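Local coordinates for protein pyruvate formate-lyase 2 (Archaeoglobus fulgidus, PDB 2F3O) that is of unknown function but belongs to the glycyl radical enzymes related to pyruvate formate-lyase and glycerol dehydratase, and probably acts as a lyase, at residues F168-L182 / Y193-I207. Numbering follows the deposited sequence.
Sequences FRWFLEESERRIRAL and YSFYQAAKIVSEAVI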
loop_
_atom_site.group_PDB
_atom_site.type_symbol
_atom_site.label_atom_id
_atom_site.label_comp_id
_atom_site.label_asym_id
_atom_site.label_seq_id
_atom_site.Cartn_x
_atom_site.Cartn_y
_atom_site.Cartn_z
ATOM N N PHE A 168 28.259 -17.586 -0.371
ATOM C CA PHE A 168 27.051 -18.348 -0.124
ATOM C C PHE A 168 26.864 -18.835 1.307
ATOM O O PHE A 168 25.764 -19.217 1.694
ATOM C CB PHE A 168 26.891 -19.465 -1.149
ATOM C CG PHE A 168 26.375 -18.985 -2.475
ATOM C CD1 PHE A 168 27.207 -18.369 -3.380
ATOM C CD2 PHE A 168 25.048 -19.140 -2.804
ATOM C CE1 PHE A 168 26.734 -17.919 -4.586
ATOM C CE2 PHE A 168 24.565 -18.692 -4.016
ATOM C CZ PHE A 168 25.408 -18.079 -4.910
ATOM N N ARG A 169 27.923 -18.769 2.107
ATOM C CA ARG A 169 27.801 -19.072 3.523
ATOM C C ARG A 169 27.088 -17.934 4.230
ATOM O O ARG A 169 26.482 -18.138 5.287
ATOM C CB ARG A 169 29.162 -19.292 4.171
ATOM C CG ARG A 169 29.152 -20.248 5.401
ATOM C CD ARG A 169 30.385 -20.033 6.278
ATOM N NE ARG A 169 30.304 -18.758 6.985
ATOM C CZ ARG A 169 31.345 -17.981 7.256
ATOM N NH1 ARG A 169 31.188 -16.837 7.916
ATOM N NH2 ARG A 169 32.546 -18.352 6.863
ATOM N N TRP A 170 27.157 -16.735 3.649
ATOM C CA TRP A 170 26.424 -15.604 4.192
ATOM C C TRP A 170 24.954 -15.851 4.000
ATOM O O TRP A 170 24.176 -15.659 4.918
ATOM C CB TRP A 170 26.811 -14.295 3.513
ATOM C CG TRP A 170 26.179 -13.121 4.156
ATOM C CD1 TRP A 170 26.598 -12.494 5.286
ATOM C CD2 TRP A 170 24.996 -12.433 3.727
ATOM N NE1 TRP A 170 25.757 -11.460 5.593
ATOM C CE2 TRP A 170 24.762 -11.395 4.650
ATOM C CE3 TRP A 170 24.100 -12.601 2.660
ATOM C CZ2 TRP A 170 23.670 -10.511 4.534
ATOM C CZ3 TRP A 170 23.020 -11.707 2.542
ATOM C CH2 TRP A 170 22.820 -10.685 3.474
ATOM N N PHE A 171 24.590 -16.299 2.807
ATOM C CA PHE A 171 23.195 -16.504 2.462
ATOM C C PHE A 171 22.584 -17.578 3.335
ATOM O O PHE A 171 21.455 -17.431 3.815
ATOM C CB PHE A 171 23.029 -16.850 0.975
ATOM C CG PHE A 171 23.299 -15.686 0.069
ATOM C CD1 PHE A 171 22.325 -14.745 -0.181
ATOM C CD2 PHE A 171 24.537 -15.510 -0.503
ATOM C CE1 PHE A 171 22.585 -13.667 -0.996
ATOM C CE2 PHE A 171 24.788 -14.437 -1.300
ATOM C CZ PHE A 171 23.812 -13.516 -1.546
ATOM N N LEU A 172 23.361 -18.632 3.567
ATOM C CA LEU A 172 22.899 -19.760 4.334
ATOM C C LEU A 172 22.594 -19.301 5.737
ATOM O O LEU A 172 21.506 -19.574 6.255
ATOM C CB LEU A 172 23.954 -20.862 4.327
ATOM C CG LEU A 172 23.720 -22.075 5.217
ATOM C CD1 LEU A 172 22.408 -22.700 4.852
ATOM C CD2 LEU A 172 24.850 -23.057 5.032
ATOM N N GLU A 173 23.531 -18.568 6.325
ATOM C CA GLU A 173 23.357 -18.080 7.686
ATOM C C GLU A 173 22.276 -17.011 7.811
ATOM O O GLU A 173 21.570 -16.957 8.821
ATOM C CB GLU A 173 24.664 -17.533 8.227
ATOM C CG GLU A 173 25.713 -18.586 8.472
ATOM C CD GLU A 173 27.048 -17.970 8.845
ATOM O OE1 GLU A 173 27.063 -16.849 9.411
ATOM O OE2 GLU A 173 28.073 -18.610 8.571
ATOM N N GLU A 174 22.152 -16.163 6.795
ATOM C CA GLU A 174 21.186 -15.080 6.842
ATOM C C GLU A 174 19.799 -15.648 6.673
ATOM O O GLU A 174 18.883 -15.217 7.364
ATOM C CB GLU A 174 21.507 -13.976 5.820
ATOM C CG GLU A 174 20.717 -12.644 5.987
ATOM C CD GLU A 174 20.874 -11.962 7.365
ATOM O OE1 GLU A 174 21.982 -12.003 7.931
ATOM O OE2 GLU A 174 19.897 -11.359 7.874
ATOM N N SER A 175 19.673 -16.651 5.801
ATOM C CA SER A 175 18.418 -17.380 5.629
ATOM C C SER A 175 18.017 -18.013 6.933
ATOM O O SER A 175 16.836 -17.983 7.286
ATOM C CB SER A 175 18.510 -18.481 4.579
ATOM O OG SER A 175 18.749 -17.956 3.300
ATOM N N GLU A 176 18.999 -18.562 7.652
ATOM C CA GLU A 176 18.739 -19.143 8.966
ATOM C C GLU A 176 18.290 -18.138 10.013
ATOM O O GLU A 176 17.374 -18.447 10.771
ATOM C CB GLU A 176 19.909 -19.983 9.461
ATOM C CG GLU A 176 19.822 -21.435 9.003
ATOM C CD GLU A 176 21.163 -22.162 8.969
ATOM O OE1 GLU A 176 22.227 -21.534 9.225
ATOM O OE2 GLU A 176 21.140 -23.378 8.671
ATOM N N ARG A 177 18.892 -16.945 10.046
ATOM C CA ARG A 177 18.429 -15.898 10.981
ATOM C C ARG A 177 17.007 -15.518 10.625
ATOM O O ARG A 177 16.169 -15.382 11.514
ATOM C CB ARG A 177 19.307 -14.632 10.994
ATOM C CG ARG A 177 20.736 -14.817 11.474
ATOM C CD ARG A 177 21.604 -13.578 11.156
ATOM N NE ARG A 177 23.056 -13.841 11.238
ATOM C CZ ARG A 177 23.882 -14.023 10.191
ATOM N NH1 ARG A 177 23.435 -13.975 8.942
ATOM N NH2 ARG A 177 25.184 -14.257 10.385
ATOM N N ARG A 178 16.738 -15.388 9.325
ATOM C CA ARG A 178 15.431 -14.967 8.829
ATOM C C ARG A 178 14.343 -16.015 8.973
ATOM O O ARG A 178 13.188 -15.665 9.153
ATOM C CB ARG A 178 15.523 -14.495 7.374
ATOM C CG ARG A 178 16.270 -13.195 7.269
ATOM C CD ARG A 178 16.439 -12.664 5.873
ATOM N NE ARG A 178 17.488 -11.656 5.936
ATOM C CZ ARG A 178 17.485 -10.480 5.318
ATOM N NH1 ARG A 178 16.477 -10.106 4.530
ATOM N NH2 ARG A 178 18.517 -9.677 5.494
ATOM N N ILE A 179 14.707 -17.291 8.872
ATOM C CA ILE A 179 13.775 -18.379 9.171
ATOM C C ILE A 179 13.356 -18.341 10.649
ATOM O O ILE A 179 12.170 -18.445 10.950
ATOM C CB ILE A 179 14.348 -19.760 8.774
ATOM C CG1 ILE A 179 14.398 -19.907 7.247
ATOM C CG2 ILE A 179 13.530 -20.881 9.369
ATOM C CD1 ILE A 179 15.349 -21.001 6.753
ATOM N N ARG A 180 14.309 -18.132 11.556
ATOM C CA ARG A 180 13.990 -18.013 12.984
ATOM C C ARG A 180 13.075 -16.842 13.292
ATOM O O ARG A 180 12.113 -16.985 14.040
ATOM C CB ARG A 180 15.251 -17.859 13.828
ATOM C CG ARG A 180 15.729 -19.120 14.536
ATOM C CD ARG A 180 17.268 -19.086 14.676
ATOM N NE ARG A 180 17.813 -17.724 14.857
ATOM C CZ ARG A 180 18.974 -17.282 14.347
ATOM N NH1 ARG A 180 19.368 -16.024 14.588
ATOM N NH2 ARG A 180 19.739 -18.086 13.593
ATOM N N ALA A 181 13.365 -15.684 12.711
ATOM C CA ALA A 181 12.592 -14.493 13.021
ATOM C C ALA A 181 11.167 -14.604 12.484
ATOM O O ALA A 181 10.258 -13.966 13.003
ATOM C CB ALA A 181 13.271 -13.273 12.489
ATOM N N LEU A 182 10.978 -15.435 11.464
ATOM C CA LEU A 182 9.680 -15.615 10.857
ATOM C C LEU A 182 8.869 -16.515 11.742
ATOM O O LEU A 182 7.674 -16.293 11.947
ATOM C CB LEU A 182 9.817 -16.211 9.463
ATOM C CG LEU A 182 10.019 -15.092 8.452
ATOM C CD1 LEU A 182 10.240 -15.637 7.075
ATOM C CD2 LEU A 182 8.821 -14.192 8.476
ATOM N N TYR A 193 8.496 -17.340 4.053
ATOM C CA TYR A 193 9.063 -18.488 4.740
ATOM C C TYR A 193 9.540 -19.608 3.791
ATOM O O TYR A 193 10.671 -20.062 3.880
ATOM C CB TYR A 193 8.035 -19.004 5.725
ATOM C CG TYR A 193 8.534 -20.003 6.740
ATOM C CD1 TYR A 193 9.487 -19.653 7.690
ATOM C CD2 TYR A 193 8.000 -21.285 6.788
ATOM C CE1 TYR A 193 9.911 -20.573 8.639
ATOM C CE2 TYR A 193 8.409 -22.194 7.732
ATOM C CZ TYR A 193 9.363 -21.838 8.648
ATOM O OH TYR A 193 9.760 -22.769 9.561
ATOM N N SER A 194 8.683 -20.014 2.864
ATOM C CA SER A 194 9.043 -20.925 1.783
ATOM C C SER A 194 10.274 -20.466 1.027
ATOM O O SER A 194 11.112 -21.287 0.639
ATOM C CB SER A 194 7.893 -21.014 0.783
ATOM O OG SER A 194 6.718 -21.519 1.384
ATOM N N PHE A 195 10.366 -19.152 0.812
ATOM C CA PHE A 195 11.490 -18.573 0.085
ATOM C C PHE A 195 12.801 -18.804 0.812
ATOM O O PHE A 195 13.732 -19.359 0.253
ATOM C CB PHE A 195 11.306 -17.083 -0.131
ATOM C CG PHE A 195 12.454 -16.435 -0.837
ATOM C CD1 PHE A 195 12.489 -16.389 -2.212
ATOM C CD2 PHE A 195 13.503 -15.870 -0.130
ATOM C CE1 PHE A 195 13.547 -15.784 -2.869
ATOM C CE2 PHE A 195 14.564 -15.273 -0.780
ATOM C CZ PHE A 195 14.586 -15.227 -2.141
ATOM N N TYR A 196 12.870 -18.367 2.061
ATOM C CA TYR A 196 14.081 -18.551 2.841
ATOM C C TYR A 196 14.440 -20.031 3.084
ATOM O O TYR A 196 15.633 -20.403 3.118
ATOM C CB TYR A 196 13.997 -17.739 4.123
ATOM C CG TYR A 196 14.126 -16.253 3.845
ATOM C CD1 TYR A 196 13.218 -15.332 4.367
ATOM C CD2 TYR A 196 15.141 -15.780 3.029
ATOM C CE1 TYR A 196 13.326 -13.985 4.098
ATOM C CE2 TYR A 196 15.258 -14.425 2.744
ATOM C CZ TYR A 196 14.348 -13.533 3.282
ATOM O OH TYR A 196 14.497 -12.192 3.022
ATOM N N GLN A 197 13.412 -20.873 3.185
ATOM C CA GLN A 197 13.636 -22.300 3.200
ATOM C C GLN A 197 14.319 -22.761 1.933
ATOM O O GLN A 197 15.222 -23.598 1.991
ATOM C CB GLN A 197 12.342 -23.078 3.353
ATOM C CG GLN A 197 11.660 -22.981 4.708
ATOM C CD GLN A 197 12.479 -23.455 5.894
ATOM O OE1 GLN A 197 13.548 -24.081 5.769
ATOM N NE2 GLN A 197 11.961 -23.148 7.076
ATOM N N ALA A 198 13.898 -22.217 0.794
ATOM C CA ALA A 198 14.494 -22.605 -0.468
ATOM C C ALA A 198 15.909 -22.064 -0.558
ATOM O O ALA A 198 16.821 -22.792 -0.935
ATOM C CB ALA A 198 13.659 -22.111 -1.626
ATOM N N ALA A 199 16.080 -20.800 -0.179
ATOM C CA ALA A 199 17.361 -20.128 -0.237
ATOM C C ALA A 199 18.421 -20.908 0.538
ATOM O O ALA A 199 19.495 -21.158 -0.009
ATOM C CB ALA A 199 17.238 -18.716 0.295
ATOM N N LYS A 200 18.094 -21.293 1.784
ATOM C CA LYS A 200 18.921 -22.146 2.638
ATOM C C LYS A 200 19.435 -23.387 1.918
ATOM O O LYS A 200 20.651 -23.569 1.757
ATOM C CB LYS A 200 18.088 -22.615 3.829
ATOM C CG LYS A 200 18.824 -23.525 4.820
ATOM C CD LYS A 200 17.882 -24.071 5.844
ATOM C CE LYS A 200 18.200 -25.513 6.155
ATOM N NZ LYS A 200 19.242 -25.561 7.228
ATOM N N ILE A 201 18.486 -24.228 1.501
ATOM C CA ILE A 201 18.727 -25.416 0.682
ATOM C C ILE A 201 19.635 -25.125 -0.519
ATOM O O ILE A 201 20.655 -25.784 -0.716
ATOM C CB ILE A 201 17.380 -26.014 0.180
ATOM C CG1 ILE A 201 16.574 -26.555 1.359
ATOM C CG2 ILE A 201 17.599 -27.145 -0.814
ATOM C CD1 ILE A 201 15.184 -27.057 0.995
ATOM N N VAL A 202 19.280 -24.114 -1.292
ATOM C CA VAL A 202 20.021 -23.768 -2.498
ATOM C C VAL A 202 21.436 -23.222 -2.228
ATOM O O VAL A 202 22.349 -23.426 -3.034
ATOM C CB VAL A 202 19.149 -22.837 -3.383
ATOM C CG1 VAL A 202 19.827 -21.541 -3.709
ATOM C CG2 VAL A 202 18.670 -23.573 -4.595
ATOM N N SER A 203 21.627 -22.577 -1.080
ATOM C CA SER A 203 22.954 -22.140 -0.671
ATOM C C SER A 203 23.841 -23.328 -0.304
ATOM O O SER A 203 24.985 -23.409 -0.747
ATOM C CB SER A 203 22.862 -21.189 0.516
ATOM O OG SER A 203 22.051 -20.081 0.183
ATOM N N GLU A 204 23.286 -24.237 0.499
ATOM C CA GLU A 204 23.938 -25.482 0.898
ATOM C C GLU A 204 24.408 -26.289 -0.300
ATOM O O GLU A 204 25.528 -26.760 -0.320
ATOM C CB GLU A 204 22.982 -26.337 1.732
ATOM C CG GLU A 204 22.903 -25.955 3.197
ATOM C CD GLU A 204 21.600 -26.412 3.844
ATOM O OE1 GLU A 204 21.320 -25.981 4.983
ATOM O OE2 GLU A 204 20.843 -27.197 3.213
ATOM N N ALA A 205 23.538 -26.428 -1.291
ATOM C CA ALA A 205 23.841 -27.093 -2.546
ATOM C C ALA A 205 25.100 -26.539 -3.221
ATOM O O ALA A 205 25.980 -27.308 -3.636
ATOM C CB ALA A 205 22.662 -26.946 -3.476
ATOM N N VAL A 206 25.169 -25.207 -3.315
ATOM C CA VAL A 206 26.233 -24.512 -4.032
ATOM C C VAL A 206 27.565 -24.605 -3.301
ATOM O O VAL A 206 28.606 -24.833 -3.935
ATOM C CB VAL A 206 25.820 -23.059 -4.361
ATOM C CG1 VAL A 206 26.964 -22.081 -4.194
ATOM C CG2 VAL A 206 25.272 -22.998 -5.787
ATOM N N ILE A 207 27.507 -24.503 -1.966
ATOM C CA ILE A 207 28.668 -24.718 -1.082
ATOM C C ILE A 207 29.230 -26.131 -1.262
ATOM O O ILE A 207 30.417 -26.308 -1.539
ATOM C CB ILE A 207 28.305 -24.448 0.391
ATOM C CG1 ILE A 207 27.997 -22.968 0.587
ATOM C CG2 ILE A 207 29.434 -24.836 1.326
ATOM C CD1 ILE A 207 27.443 -22.653 1.934
#
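R178 CD stands over one face of the Y196 ring, 3.9 Å from its centroid, a CH-pi contact. With CG beside the backbone N (chi1 -70°) and the chain extended from CG to NE, the guanidinium arrives beyond the phenol, where NH1 hydrogen-bonds to Y196 OH (3.2 Å, N-H...O 150°). Behind it, E174 OE2 takes both NE and NH2 of R178, a side-on grip that fixes the guanidinium's rotation. A leucine in place of R178 would probably leave E174 OE2 without this charged mate and the Y196 hydroxyl without a donor.

Next to R178, I179 fits as a knob among Y193, Y196, Q197 and K200, its CG2 3.7 Å from Y193 CE1. Back toward the start of 168-182, L172 enters the adjoining hole. K200 NZ salt-bridges E176 OE2 across the interface, its hydrogen bond weak, and E204 OE1 (3.1 Å) within its own helix. At the far end V206 CG1 lies over the F168 ring face, 3.7 Å from its centroid.

The small S175, A199 and S203 are consistent with the close approach of the segment axes, 8.4 Å at 153°, in an antiparallel helical hairpin. Both serine hydroxyls turn back to their own helix. Helices 512-516 and 521-524 border the hairpin, with F522 O hydrogen-bonded to Y196 OH; helix 39-53 flanks 193-207, and L131 of the second subunit packs on Y193.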